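Local coordinates for protein acetone carboxylase alpha subunit (Xanthobacter autotrophicus Py2, PDB 5M45) that serves as the alpha subunit of acetone carboxylase, a multi-subunit enzyme, and belongs to the hydantoinase B/oxoprolinase family, at residues Asn58-Arg63 against Glu249-Glu254; Ser101-Thr106 against Trp261-Glu266. One frame throughout, in Å; residues are numbered along the deposited sequence.

Contact 1: residues Asn58-Arg63 against Glu249-Glu254; sequences NKLFSR and EEVVAE
Arg-63 runs alongside Val-251 in the opposite direction and meets Glu-254 with its end, and these three residues account for most of the surface buried where two antiparallel helices, 54-75 and 227-255, run side by side. The segment axes stand 11.5 Å apart at closest approach and their directions differ by 161°, a separation that leaves the space between the backbones to be bridged by side chains. Nearest to each other are Leu-60 and Val-251, with CA atoms 7.7 Å apart.

Val-251 points at the facing helix and divides its two methyls between an apolar and a charged neighbour. CG1, anti to the backbone N, meets Leu-60 CD2 at 3.5 Å, tighter than an ordinary carbon-carbon contact. The other methyl, CG2, sits over the centre of the Arg-63 guanidinium, 3.9 Å from CZ, so one face of the cationic group rests on hydrocarbon. Leu-60 is buried and also packs on Phe-263 of helix 257-282, which places the apolar part of the contact on the side where that third helix joins.

Toward the more exposed side the contact becomes ionic. Glu-254 extends its chain beyond CG toward the edge of the guanidinium, which the Arg-63 chain, bent at chi3 (71°), presents to it. Lys-59 lies nearby, its NZ 4.6 Å from Glu-254 OE2, too far for direct pairing; it forms a salt bridge with Glu-255 instead. This second cation would probably add to the favourable electrostatics around the carboxylate. The Arg-63 to Glu-254 salt bridge uses one oxygen: NH1 reaches OE1 at 2.7 Å, near the guanidinium plane, while the carboxylate plane is turned 78° from it.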
ATOM      1  N   ASN A  58      35.275 -15.727 -25.667  1.00 17.58           N
ATOM      2  CA  ASN A  58      34.448 -15.073 -26.684  1.00 17.86           C
ATOM      3  C   ASN A  58      33.164 -15.865 -26.974  1.00 18.00           C
ATOM      4  O   ASN A  58      32.113 -15.260 -27.212  1.00 17.34           O
ATOM      5  CB  ASN A  58      35.231 -14.873 -28.001  1.00 18.26           C
ATOM      6  CG  ASN A  58      34.393 -14.195 -29.080  1.00 18.37           C
ATOM      7  OD1 ASN A  58      33.994 -14.804 -30.087  1.00 18.99           O
ATOM      8  ND2 ASN A  58      34.097 -12.934 -28.864  1.00 18.06           N
ATOM      9  N   LYS A  59      33.249 -17.197 -26.946  1.00 18.57           N
ATOM     10  CA  LYS A  59      32.077 -18.006 -27.184  1.00 19.37           C
ATOM     11  C   LYS A  59      31.013 -17.835 -26.076  1.00 18.40           C
ATOM     12  O   LYS A  59      29.811 -17.744 -26.365  1.00 18.10           O
ATOM     13  CB  LYS A  59      32.447 -19.486 -27.358  1.00 21.20           C
ATOM     14  CG  LYS A  59      31.220 -20.359 -27.624  1.00 22.96           C
ATOM     15  CD  LYS A  59      31.520 -21.678 -28.333  1.00 25.31           C
ATOM     16  CE  LYS A  59      32.367 -22.638 -27.542  1.00 27.31           C
ATOM     17  NZ  LYS A  59      31.816 -24.058 -27.786  1.00 29.42           N
ATOM     18  N   LEU A  60      31.460 -17.823 -24.817  1.00 18.29           N
ATOM     19  CA  LEU A  60      30.549 -17.581 -23.705  1.00 17.65           C
ATOM     20  C   LEU A  60      29.947 -16.174 -23.814  1.00 17.00           C
ATOM     21  O   LEU A  60      28.735 -15.989 -23.591  1.00 16.55           O
ATOM     22  CB  LEU A  60      31.252 -17.751 -22.366  1.00 18.06           C
ATOM     23  CG  LEU A  60      31.766 -19.142 -22.020  1.00 18.52           C
ATOM     24  CD1 LEU A  60      32.685 -19.066 -20.821  1.00 18.57           C
ATOM     25  CD2 LEU A  60      30.616 -20.041 -21.672  1.00 18.95           C
ATOM     26  N   PHE A  61      30.786 -15.186 -24.128  1.00 16.53           N
ATOM     27  CA  PHE A  61      30.301 -13.789 -24.319  1.00 16.28           C
ATOM     28  C   PHE A  61      29.179 -13.717 -25.372  1.00 16.23           C
ATOM     29  O   PHE A  61      28.115 -13.164 -25.136  1.00 15.62           O
ATOM     30  CB  PHE A  61      31.467 -12.856 -24.694  1.00 16.27           C
ATOM     31  CG  PHE A  61      31.042 -11.507 -25.225  1.00 16.05           C
ATOM     32  CD1 PHE A  61      30.652 -10.495 -24.367  1.00 15.94           C
ATOM     33  CD2 PHE A  61      31.065 -11.248 -26.599  1.00 16.18           C
ATOM     34  CE1 PHE A  61      30.249  -9.255 -24.868  1.00 15.75           C
ATOM     35  CE2 PHE A  61      30.674 -10.034 -27.100  1.00 15.90           C
ATOM     36  CZ  PHE A  61      30.258  -9.028 -26.243  1.00 15.79           C
ATOM     37  N   SER A  62      29.448 -14.309 -26.529  1.00 17.03           N
ATOM     38  CA  SER A  62      28.554 -14.277 -27.677  1.00 17.59           C
ATOM     39  C   SER A  62      27.222 -14.955 -27.363  1.00 17.85           C
ATOM     40  O   SER A  62      26.163 -14.359 -27.558  1.00 17.35           O
ATOM     41  CB  SER A  62      29.248 -14.916 -28.888  1.00 18.26           C
ATOM     42  OG  SER A  62      28.361 -15.112 -29.994  1.00 18.60           O
ATOM     43  N   ARG A  63      27.274 -16.177 -26.821  1.00 18.57           N
ATOM     44  CA  ARG A  63      26.040 -16.902 -26.516  1.00 18.72           C
ATOM     45  C   ARG A  63      25.170 -16.249 -25.441  1.00 17.52           C
ATOM     46  O   ARG A  63      23.952 -16.183 -25.581  1.00 16.76           O
ATOM     47  CB  ARG A  63      26.347 -18.371 -26.148  1.00 20.71           C
ATOM     48  CG  ARG A  63      26.694 -19.207 -27.353  1.00 22.75           C
ATOM     49  CD  ARG A  63      26.649 -20.694 -27.039  1.00 25.15           C
ATOM     50  NE  ARG A  63      25.288 -21.224 -26.836  1.00 26.74           N
ATOM     51  CZ  ARG A  63      25.027 -22.457 -26.385  1.00 29.16           C
ATOM     52  NH1 ARG A  63      25.992 -23.321 -26.070  1.00 30.98           N
ATOM     53  NH2 ARG A  63      23.777 -22.850 -26.251  1.00 30.15           N
ATOM     54  N   GLU A 249      21.855 -22.941 -18.074  1.00 19.18           N
ATOM     55  CA  GLU A 249      21.956 -24.393 -17.833  1.00 20.75           C
ATOM     56  C   GLU A 249      22.542 -25.132 -19.066  1.00 21.26           C
ATOM     57  O   GLU A 249      23.352 -26.025 -18.900  1.00 20.59           O
ATOM     58  CB  GLU A 249      20.589 -24.992 -17.422  1.00 21.92           C
ATOM     59  CG  GLU A 249      20.164 -24.613 -15.995  1.00 23.30           C
ATOM     60  CD  GLU A 249      18.670 -24.922 -15.661  1.00 24.93           C
ATOM     61  OE1 GLU A 249      17.898 -25.254 -16.599  1.00 26.75           O
ATOM     62  OE2 GLU A 249      18.248 -24.815 -14.462  1.00 25.74           O
ATOM     63  N   GLU A 250      22.126 -24.747 -20.278  1.00 21.57           N
ATOM     64  CA  GLU A 250      22.630 -25.336 -21.515  1.00 22.23           C
ATOM     65  C   GLU A 250      24.104 -25.019 -21.761  1.00 21.47           C
ATOM     66  O   GLU A 250      24.869 -25.898 -22.161  1.00 20.91           O
ATOM     67  CB  GLU A 250      21.788 -24.886 -22.729  1.00 23.53           C
ATOM     68  CG  GLU A 250      20.426 -25.593 -22.804  1.00 25.06           C
ATOM     69  CD  GLU A 250      19.377 -24.942 -23.695  1.00 26.80           C
ATOM     70  OE1 GLU A 250      19.634 -23.872 -24.301  1.00 28.98           O
ATOM     71  OE2 GLU A 250      18.236 -25.505 -23.763  1.00 29.29           O
ATOM     72  N   VAL A 251      24.487 -23.768 -21.534  1.00 20.35           N
ATOM     73  CA  VAL A 251      25.877 -23.317 -21.682  1.00 20.06           C
ATOM     74  C   VAL A 251      26.788 -24.044 -20.708  1.00 19.62           C
ATOM     75  O   VAL A 251      27.857 -24.510 -21.100  1.00 19.71           O
ATOM     76  CB  VAL A 251      25.987 -21.768 -21.547  1.00 19.72           C
ATOM     77  CG1 VAL A 251      27.416 -21.310 -21.390  1.00 20.09           C
ATOM     78  CG2 VAL A 251      25.365 -21.102 -22.772  1.00 19.56           C
ATOM     79  N   VAL A 252      26.371 -24.170 -19.454  1.00 19.14           N
ATOM     80  CA  VAL A 252      27.154 -24.913 -18.465  1.00 19.72           C
ATOM     81  C   VAL A 252      27.286 -26.404 -18.854  1.00 20.67           C
ATOM     82  O   VAL A 252      28.374 -26.982 -18.767  1.00 20.28           O
ATOM     83  CB  VAL A 252      26.574 -24.758 -17.044  1.00 19.46           C
ATOM     84  CG1 VAL A 252      27.251 -25.728 -16.059  1.00 19.61           C
ATOM     85  CG2 VAL A 252      26.728 -23.309 -16.574  1.00 19.19           C
ATOM     86  N   ALA A 253      26.185 -27.022 -19.274  1.00 21.59           N
ATOM     87  CA  ALA A 253      26.199 -28.431 -19.730  1.00 22.98           C
ATOM     88  C   ALA A 253      27.181 -28.612 -20.873  1.00 24.27           C
ATOM     89  O   ALA A 253      27.941 -29.549 -20.866  1.00 24.77           O
ATOM     90  CB  ALA A 253      24.817 -28.879 -20.151  1.00 23.06           C
ATOM     91  N   GLU A 254      27.165 -27.713 -21.848  1.00 25.79           N
ATOM     92  CA  GLU A 254      28.047 -27.810 -23.008  1.00 27.53           C
ATOM     93  C   GLU A 254      29.537 -27.449 -22.751  1.00 26.04           C
ATOM     94  O   GLU A 254      30.403 -28.144 -23.245  1.00 26.07           O
ATOM     95  CB  GLU A 254      27.508 -27.001 -24.192  1.00 30.51           C
ATOM     96  CG  GLU A 254      28.450 -27.113 -25.413  1.00 35.10           C
ATOM     97  CD  GLU A 254      27.877 -26.601 -26.735  1.00 40.09           C
ATOM     98  OE1 GLU A 254      27.003 -25.711 -26.676  1.00 45.42           O
ATOM     99  OE2 GLU A 254      28.336 -27.083 -27.830  1.00 42.77           O
TER

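Contact 2: residues Ser101-Thr106 against Trp261-Glu266; sequences SLLTST and WKFAYE
Leu-102 and Leu-103 both bring methyl groups to the edge of the Phe-263 ring, where strand 101-104, an outermost strand of an antiparallel sheet within this chain, crosses helix 257-282 almost perpendicularly (88° between segment directions, axes 8.3 Å apart). The bump on the strand is Leu-102, which points at the helix and fits into the angle between the Phe-263 ring and the backbone of Ala-264. Its CD2 lies 4.0 Å from Phe-263 CD2, whereas its CG rests 3.9 Å from Ala-264 O. Leu-102 CD1 lies 4.4 Å from Ala-264 CB, whose small size is consistent with this close approach.

Phe-263 projects the other way, from helix to strand: CG anti to the backbone N (chi1 -173°) swings the ring out beside the two leucines. Leu-103 crosses it at about a right angle, and its CD1 approaches Phe-263 CE2 at 4.1 Å. Tyr-57 packs edge-to-face with the same ring.

No hydrogen bond joins the two segments; Ala-264 O accepts a hydrogen bond from Asn-96 ND2 instead. Between the segments themselves the contact is thus apolar packing, consistent with burial of hydrocarbon contributing most, while Asn-96 adds a polar tie from next door.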
ATOM      1  N   SER A 101      26.512  -7.661 -12.009  1.00 14.91           N
ATOM      2  CA  SER A 101      26.067  -7.986 -13.375  1.00 15.14           C
ATOM      3  C   SER A 101      27.248  -8.347 -14.256  1.00 15.32           C
ATOM      4  O   SER A 101      28.324  -7.729 -14.133  1.00 15.54           O
ATOM      5  CB  SER A 101      25.284  -6.824 -14.007  1.00 15.43           C
ATOM      6  OG  SER A 101      26.113  -5.684 -14.184  1.00 16.09           O
ATOM      7  N   LEU A 102      27.058  -9.366 -15.095  1.00 15.10           N
ATOM      8  CA  LEU A 102      28.022  -9.795 -16.114  1.00 15.43           C
ATOM      9  C   LEU A 102      27.679  -9.263 -17.518  1.00 14.85           C
ATOM     10  O   LEU A 102      28.562  -8.899 -18.266  1.00 15.13           O
ATOM     11  CB  LEU A 102      27.959 -11.319 -16.323  1.00 15.94           C
ATOM     12  CG  LEU A 102      28.233 -12.536 -15.529  1.00 16.65           C
ATOM     13  CD1 LEU A 102      27.381 -12.700 -14.303  1.00 16.79           C
ATOM     14  CD2 LEU A 102      28.010 -13.722 -16.482  1.00 16.77           C
ATOM     15  N   LEU A 103      26.405  -9.372 -17.904  1.00 14.65           N
ATOM     16  CA  LEU A 103      25.887  -8.991 -19.236  1.00 14.38           C
ATOM     17  C   LEU A 103      24.425  -8.527 -19.099  1.00 13.95           C
ATOM     18  O   LEU A 103      23.679  -8.967 -18.179  1.00 13.93           O
ATOM     19  CB  LEU A 103      25.915 -10.200 -20.187  1.00 14.73           C
ATOM     20  CG  LEU A 103      27.305 -10.713 -20.579  1.00 15.20           C
ATOM     21  CD1 LEU A 103      27.292 -12.034 -21.284  1.00 15.24           C
ATOM     22  CD2 LEU A 103      28.028  -9.725 -21.482  1.00 15.62           C
ATOM     23  N   THR A 104      23.973  -7.734 -20.069  1.00 13.29           N
ATOM     24  CA  THR A 104      22.597  -7.220 -20.063  1.00 12.94           C
ATOM     25  C   THR A 104      22.058  -7.008 -21.471  1.00 12.66           C
ATOM     26  O   THR A 104      22.812  -6.746 -22.389  1.00 12.59           O
ATOM     27  CB  THR A 104      22.526  -5.896 -19.226  1.00 12.88           C
ATOM     28  OG1 THR A 104      21.190  -5.444 -19.080  1.00 12.86           O
ATOM     29  CG2 THR A 104      23.359  -4.813 -19.845  1.00 12.96           C
ATOM     30  N   SER A 105      20.736  -7.090 -21.629  1.00 12.36           N
ATOM     31  CA  SER A 105      20.069  -6.502 -22.819  1.00 12.40           C
ATOM     32  C   SER A 105      20.230  -4.971 -22.783  1.00 12.51           C
ATOM     33  O   SER A 105      20.631  -4.433 -21.761  1.00 12.45           O
ATOM     34  CB  SER A 105      18.559  -6.849 -22.841  1.00 12.28           C
ATOM     35  OG  SER A 105      17.834  -6.145 -21.836  1.00 12.08           O
ATOM     36  N   THR A 106      19.861  -4.288 -23.866  1.00 12.56           N
ATOM     37  CA  THR A 106      19.675  -2.842 -23.855  1.00 12.53           C
ATOM     38  C   THR A 106      18.279  -2.536 -23.272  1.00 12.39           C
ATOM     39  O   THR A 106      17.680  -3.406 -22.648  1.00 12.33           O
ATOM     40  CB  THR A 106      19.951  -2.185 -25.246  1.00 12.71           C
ATOM     41  OG1 THR A 106      18.993  -2.641 -26.213  1.00 12.97           O
ATOM     42  CG2 THR A 106      21.329  -2.542 -25.759  1.00 12.76           C
ATOM     43  N   TRP A 261      32.154 -20.448 -14.394  1.00 19.12           N
ATOM     44  CA  TRP A 261      32.490 -19.886 -13.060  1.00 19.95           C
ATOM     45  C   TRP A 261      33.625 -18.850 -13.148  1.00 19.88           C
ATOM     46  O   TRP A 261      33.558 -17.783 -12.501  1.00 20.33           O
ATOM     47  CB  TRP A 261      32.782 -21.027 -12.074  1.00 21.02           C
ATOM     48  CG  TRP A 261      32.874 -20.661 -10.595  1.00 21.80           C
ATOM     49  CD1 TRP A 261      33.985 -20.711  -9.801  1.00 22.49           C
ATOM     50  CD2 TRP A 261      31.805 -20.218  -9.745  1.00 22.28           C
ATOM     51  NE1 TRP A 261      33.668 -20.308  -8.522  1.00 22.62           N
ATOM     52  CE2 TRP A 261      32.341 -20.009  -8.458  1.00 22.38           C
ATOM     53  CE3 TRP A 261      30.449 -19.979  -9.944  1.00 22.40           C
ATOM     54  CZ2 TRP A 261      31.575 -19.568  -7.383  1.00 22.48           C
ATOM     55  CZ3 TRP A 261      29.672 -19.544  -8.865  1.00 22.41           C
ATOM     56  CH2 TRP A 261      30.242 -19.360  -7.601  1.00 22.39           C
ATOM     57  N   LYS A 262      34.631 -19.112 -13.972  1.00 19.59           N
ATOM     58  CA  LYS A 262      35.655 -18.079 -14.250  1.00 19.67           C
ATOM     59  C   LYS A 262      35.101 -16.830 -14.952  1.00 18.45           C
ATOM     60  O   LYS A 262      35.393 -15.713 -14.513  1.00 17.64           O
ATOM     61  CB  LYS A 262      36.849 -18.651 -15.014  1.00 20.52           C
ATOM     62  CG  LYS A 262      37.605 -19.614 -14.100  1.00 21.76           C
ATOM     63  CD  LYS A 262      39.012 -19.902 -14.546  1.00 22.89           C
ATOM     64  CE  LYS A 262      39.061 -20.941 -15.634  1.00 23.98           C
ATOM     65  NZ  LYS A 262      39.952 -22.102 -15.342  1.00 24.90           N
ATOM     66  N   PHE A 263      34.305 -17.030 -16.007  1.00 17.57           N
ATOM     67  CA  PHE A 263      33.722 -15.921 -16.766  1.00 17.03           C
ATOM     68  C   PHE A 263      32.865 -15.006 -15.888  1.00 16.46           C
ATOM     69  O   PHE A 263      32.884 -13.766 -16.049  1.00 15.43           O
ATOM     70  CB  PHE A 263      32.860 -16.466 -17.910  1.00 17.25           C
ATOM     71  CG  PHE A 263      32.341 -15.416 -18.841  1.00 17.42           C
ATOM     72  CD1 PHE A 263      33.139 -14.899 -19.865  1.00 17.74           C
ATOM     73  CD2 PHE A 263      31.031 -14.942 -18.724  1.00 17.59           C
ATOM     74  CE1 PHE A 263      32.639 -13.930 -20.759  1.00 18.00           C
ATOM     75  CE2 PHE A 263      30.535 -13.994 -19.614  1.00 17.48           C
ATOM     76  CZ  PHE A 263      31.330 -13.487 -20.629  1.00 17.59           C
ATOM     77  N   ALA A 264      32.115 -15.615 -14.961  1.00 16.16           N
ATOM     78  CA  ALA A 264      31.172 -14.888 -14.137  1.00 16.22           C
ATOM     79  C   ALA A 264      31.817 -13.797 -13.237  1.00 16.28           C
ATOM     80  O   ALA A 264      31.093 -12.877 -12.835  1.00 15.85           O
ATOM     81  CB  ALA A 264      30.343 -15.844 -13.301  1.00 16.39           C
ATOM     82  N   TYR A 265      33.124 -13.891 -12.956  1.00 16.10           N
ATOM     83  CA  TYR A 265      33.874 -12.842 -12.246  1.00 16.59           C
ATOM     84  C   TYR A 265      34.851 -12.072 -13.145  1.00 16.31           C
ATOM     85  O   TYR A 265      34.972 -10.839 -13.021  1.00 16.60           O
ATOM     86  CB  TYR A 265      34.537 -13.415 -10.964  1.00 17.05           C
ATOM     87  CG  TYR A 265      33.504 -14.068 -10.087  1.00 17.57           C
ATOM     88  CD1 TYR A 265      33.120 -15.378 -10.309  1.00 18.28           C
ATOM     89  CD2 TYR A 265      32.855 -13.366  -9.089  1.00 17.83           C
ATOM     90  CE1 TYR A 265      32.133 -15.997  -9.545  1.00 18.24           C
ATOM     91  CE2 TYR A 265      31.860 -13.968  -8.313  1.00 18.05           C
ATOM     92  CZ  TYR A 265      31.522 -15.289  -8.548  1.00 18.47           C
ATOM     93  OH  TYR A 265      30.535 -15.901  -7.808  1.00 19.69           O
ATOM     94  N   GLU A 266      35.504 -12.760 -14.086  1.00 16.03           N
ATOM     95  CA  GLU A 266      36.425 -12.099 -15.015  1.00 15.92           C
ATOM     96  C   GLU A 266      35.718 -11.027 -15.863  1.00 15.15           C
ATOM     97  O   GLU A 266      36.316  -9.980 -16.127  1.00 14.79           O
ATOM     98  CB  GLU A 266      37.146 -13.089 -15.933  1.00 16.33           C
ATOM     99  CG  GLU A 266      38.123 -14.044 -15.230  1.00 16.95           C
ATOM    100  CD  GLU A 266      38.940 -14.907 -16.192  1.00 17.44           C
ATOM    101  OE1 GLU A 266      39.119 -14.499 -17.385  1.00 17.53           O
ATOM    102  OE2 GLU A 266      39.413 -16.019 -15.746  1.00 17.92           O
TER

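In the fold
Contacts 1 and 2 are neighbouring parts of one packed region, their centres 11 Å apart. Phe-263 and Leu-103 of contact 2 touch helix 54-75 of contact 1: Phe-263 CZ lies 3.8 Å from Phe-61 CA, and Leu-103 CD2 lies 4.0 Å from Phe-61 CD1. The later segments of the two contacts lie on helices 227-255 and 257-282, which follow each other in the chain, so one helical pair supplies a partner to each contact. The four segments alternate along the sequence. The touching residues of contact 2 are all buried, and its centre is nearer the chain centre (25 Å against 34 Å); the Leu-102 side chain is about 12 Å from the bound 3,6,9,12,15-pentaoxaheptadecan-1-ol.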